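Local coordinates for Lmo0740 protein (Listeria monocytogenes, PDB 4RFA) that probably acts as a Crp-family transcription regulator, a dimer that pairs a cyclic nucleotide-binding-like domain with a DNA-binding domain, at residues D134-A137 with R138-A141; Y140-L143 with G144-A147. All coordinates share one frame; numbering follows the deposited sequence.

Both contacts are local, between neighbouring turns of one continuous backbone, and neither closes a long loop. Coming from the N terminus, the chain builds its beta-rich domain, passes helix 111-120 and enters helix 126-143. Interaction 1 joins two successive turns of that helix, 134-137 and 138-141. Interaction 2 follows directly, with centres about 10 Å apart, and takes the last turn, 140-143, into the tight turn that leads toward helix 150-165. The two overlap at Tyr140 and Ala141 without crossing. Together they follow the long helix along the second subunit to the point where the chain turns toward the C-terminal domain, and both touch that subunit.

Interaction 1: D134-A137 with R138-A141; sequences DVFA and RHYA
Val135 and His139, one helical turn apart, lie side by side and point the same way, with the methyl CG1 of Val135 set over one face of the imidazole. CG1 of Val135 comes within 3.3 Å of NE2 of His139, a close van der Waals approach over the ring face. The valine torsion explains it: CG1 stands opposite the backbone N (chi1 175°), which carries this methyl along the helix to the ring. The carbonyl O of Val135 also lies above a face of the imidazole, displaced toward its rim, while it accepts the backbone N-H of His139 (N to O 2.9 Å). Phe136 meets the same histidine differently, for ND1 of His139 sits at the edge of the phenyl ring, 4.3 Å from CD1 of Phe136. Tyr140 turns its ring edge to the preceding turn, and its CD2 approaches O of Phe136 at 3.1 Å. That oxygen also accepts the N-H of Tyr140 in a nearly straight bond (168° at the hydrogen). Two more i to i+4 bonds, Arg138 N to Asp134 O and Ala141 N to Ala137 O, both 3.1 Å, complete the regular alpha-helical pattern. Arg138 runs its CG within 3.3 Å of O of Asp134, then bends at chi3 (56°), and its guanidinium leaves the helix for Glu164, a salt bridge, and for the carbonyl of Phe75.

Helix 126-143 packs here against the second subunit, as the long dimerisation helix does in Crp-family proteins: His139 ND1 is hydrogen-bonded to ND1 of His139 of that subunit, and the two Phe136 rings meet. Within the chain, Arg138 and His139 lie on Ile74 of strand 72-76, and the bridge to Glu164 ties this helix to helix 150-165.

Interaction 2: Y140-L143 with G144-A147; sequences YALL and GMIA
The backbone N of Gly144 reaches two carbonyl oxygens at the end of helix 126-143, O of Ala141 at 3.0 Å and O of Tyr140 at 3.3 Å. Both bonds are weak, with angles at the hydrogen of 132° and 143°, so this N-H is divided between an i-3 and an i-4 acceptor. Beyond it the i-3 pattern prevails. Met145 N, in a selenomethionine, donates to O of Leu142 at 2.9 Å, and Ile146 N to O of Leu143 at 3.1 Å. The second is the straighter of the two, 166° at the hydrogen, yet in each the donor lies well above the carbonyl plane. This change of partner, with the type I beta turn from Leu143 to Ile146, marks where the alpha helix gives way to the connection leading to helix 150-165; in a Crp-family regulator that step lies between the dimerisation helix and the DNA-binding domain.

Leu143 and Ile146 stand side by side, directed the same way, and their branch ends touch, CD2 of Leu143 lying 4.0 Å from CD1 of Ile146. CG1 of Ile146 is opposite its own carbonyl carbon, which also brings it alongside O of Leu143. Met145 extends beyond CG toward Met156 and Ala157 of helix 150-165, and its SE makes a loose apolar contact with CD2 of Leu142. Across the dimer, Leu142 and Leu143 pack reciprocally on Leu143 and Leu142 of the second subunit, while Ile146 packs on Arg191 of that subunit.

Interaction 1: D134-A137 with R138-A141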
# COMPACT_ATOMS: atom_id res chain seq x y z
N ASP A 134 2.41 5.12 -7.61
CA ASP A 134 2.59 3.82 -8.27
C ASP A 134 2.77 2.68 -7.27
O ASP A 134 2.38 1.56 -7.54
CB ASP A 134 3.77 3.85 -9.24
CG ASP A 134 3.48 4.71 -10.45
OD1 ASP A 134 2.30 4.97 -10.74
OD2 ASP A 134 4.44 5.13 -11.13
N VAL A 135 3.35 2.94 -6.11
CA VAL A 135 3.51 1.84 -5.13
C VAL A 135 2.15 1.49 -4.55
O VAL A 135 1.82 0.31 -4.42
CB VAL A 135 4.48 2.18 -4.00
CG1 VAL A 135 4.51 1.05 -2.97
CG2 VAL A 135 5.85 2.31 -4.59
N PHE A 136 1.37 2.52 -4.25
CA PHE A 136 -0.04 2.33 -3.87
C PHE A 136 -0.83 1.49 -4.83
O PHE A 136 -1.52 0.55 -4.43
CB PHE A 136 -0.74 3.65 -3.74
CG PHE A 136 -0.35 4.41 -2.54
CD1 PHE A 136 0.19 3.77 -1.44
CD2 PHE A 136 -0.52 5.76 -2.49
CE1 PHE A 136 0.55 4.49 -0.31
CE2 PHE A 136 -0.18 6.47 -1.36
CZ PHE A 136 0.36 5.84 -0.27
N ALA A 137 -0.74 1.84 -6.11
CA ALA A 137 -1.48 1.08 -7.13
C ALA A 137 -1.04 -0.38 -7.08
O ALA A 137 -1.87 -1.24 -7.11
CB ALA A 137 -1.25 1.66 -8.51
N ARG A 138 0.26 -0.66 -6.92
CA ARG A 138 0.70 -2.05 -6.86
C ARG A 138 0.24 -2.75 -5.57
O ARG A 138 -0.12 -3.92 -5.58
CB ARG A 138 2.19 -2.12 -7.03
CG ARG A 138 2.66 -1.64 -8.40
CD ARG A 138 4.13 -1.34 -8.36
NE ARG A 138 4.81 -2.57 -7.90
CZ ARG A 138 5.88 -2.60 -7.12
NH1 ARG A 138 6.41 -1.48 -6.68
NH2 ARG A 138 6.38 -3.76 -6.75
N HIS A 139 0.15 -2.01 -4.48
CA HIS A 139 -0.40 -2.53 -3.24
C HIS A 139 -1.86 -2.98 -3.43
O HIS A 139 -2.25 -4.06 -3.01
CB HIS A 139 -0.32 -1.49 -2.12
CG HIS A 139 1.05 -1.24 -1.58
ND1 HIS A 139 1.30 -0.27 -0.63
CD2 HIS A 139 2.24 -1.81 -1.86
CE1 HIS A 139 2.58 -0.29 -0.31
NE2 HIS A 139 3.17 -1.21 -1.05
N TYR A 140 -2.67 -2.12 -4.03
CA TYR A 140 -4.05 -2.47 -4.32
C TYR A 140 -4.18 -3.68 -5.19
O TYR A 140 -5.02 -4.50 -4.95
CB TYR A 140 -4.74 -1.30 -5.00
CG TYR A 140 -5.25 -0.32 -4.01
CD1 TYR A 140 -6.49 -0.54 -3.37
CD2 TYR A 140 -4.55 0.79 -3.70
CE1 TYR A 140 -6.98 0.35 -2.43
CE2 TYR A 140 -5.01 1.70 -2.76
CZ TYR A 140 -6.22 1.48 -2.13
OH TYR A 140 -6.67 2.39 -1.22
N ALA A 141 -3.34 -3.81 -6.19
CA ALA A 141 -3.42 -4.98 -7.04
C ALA A 141 -3.21 -6.23 -6.21
O ALA A 141 -3.98 -7.20 -6.27
CB ALA A 141 -2.42 -4.88 -8.18

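Interaction 2: Y140-L143 with G144-A147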
# COMPACT_ATOMS: atom_id res chain seq x y z
N TYR A 140 -2.67 -2.12 -4.03
CA TYR A 140 -4.05 -2.47 -4.32
C TYR A 140 -4.18 -3.68 -5.19
O TYR A 140 -5.02 -4.50 -4.95
CB TYR A 140 -4.74 -1.30 -5.00
CG TYR A 140 -5.25 -0.32 -4.01
CD1 TYR A 140 -6.49 -0.54 -3.37
CD2 TYR A 140 -4.55 0.79 -3.70
CE1 TYR A 140 -6.98 0.35 -2.43
CE2 TYR A 140 -5.01 1.70 -2.76
CZ TYR A 140 -6.22 1.48 -2.13
OH TYR A 140 -6.67 2.39 -1.22
N ALA A 141 -3.34 -3.81 -6.19
CA ALA A 141 -3.42 -4.98 -7.04
C ALA A 141 -3.21 -6.23 -6.21
O ALA A 141 -3.98 -7.20 -6.27
CB ALA A 141 -2.42 -4.88 -8.18
N LEU A 142 -2.25 -6.15 -5.28
CA LEU A 142 -1.97 -7.28 -4.42
C LEU A 142 -3.07 -7.60 -3.49
O LEU A 142 -3.32 -8.81 -3.22
CB LEU A 142 -0.69 -7.08 -3.62
CG LEU A 142 0.49 -7.22 -4.57
CD1 LEU A 142 1.71 -6.63 -3.90
CD2 LEU A 142 0.74 -8.66 -4.89
N LEU A 143 -3.70 -6.57 -2.94
CA LEU A 143 -4.86 -6.82 -2.06
C LEU A 143 -5.95 -7.66 -2.78
O LEU A 143 -6.70 -8.41 -2.15
CB LEU A 143 -5.45 -5.52 -1.54
CG LEU A 143 -4.58 -4.69 -0.56
CD1 LEU A 143 -5.26 -3.37 -0.26
CD2 LEU A 143 -4.36 -5.43 0.74
N GLY A 144 -6.02 -7.56 -4.09
CA GLY A 144 -6.98 -8.39 -4.84
C GLY A 144 -6.73 -9.89 -4.73
O GLY A 144 -7.57 -10.71 -5.14
N MSE A 145 -5.60 -10.27 -4.15
CA MSE A 145 -5.24 -11.67 -4.00
C MSE A 145 -5.88 -12.29 -2.78
O MSE A 145 -5.90 -13.53 -2.66
CB MSE A 145 -3.73 -11.80 -3.89
CG MSE A 145 -3.09 -11.96 -5.27
SE MSE A 145 -1.22 -12.55 -5.06
CE MSE A 145 -0.75 -12.62 -6.97
N ILE A 146 -6.39 -11.46 -1.88
CA ILE A 146 -7.02 -11.93 -0.62
C ILE A 146 -8.23 -12.79 -0.93
O ILE A 146 -8.95 -12.50 -1.86
CB ILE A 146 -7.40 -10.74 0.28
CG1 ILE A 146 -6.16 -10.02 0.75
CG2 ILE A 146 -8.19 -11.19 1.51
CD1 ILE A 146 -6.42 -8.73 1.49
N ALA A 147 -8.39 -13.90 -0.21
CA ALA A 147 -9.52 -14.81 -0.45
C ALA A 147 -9.52 -15.53 -1.81
O ALA A 147 -10.59 -15.87 -2.32
CB ALA A 147 -10.87 -14.07 -0.24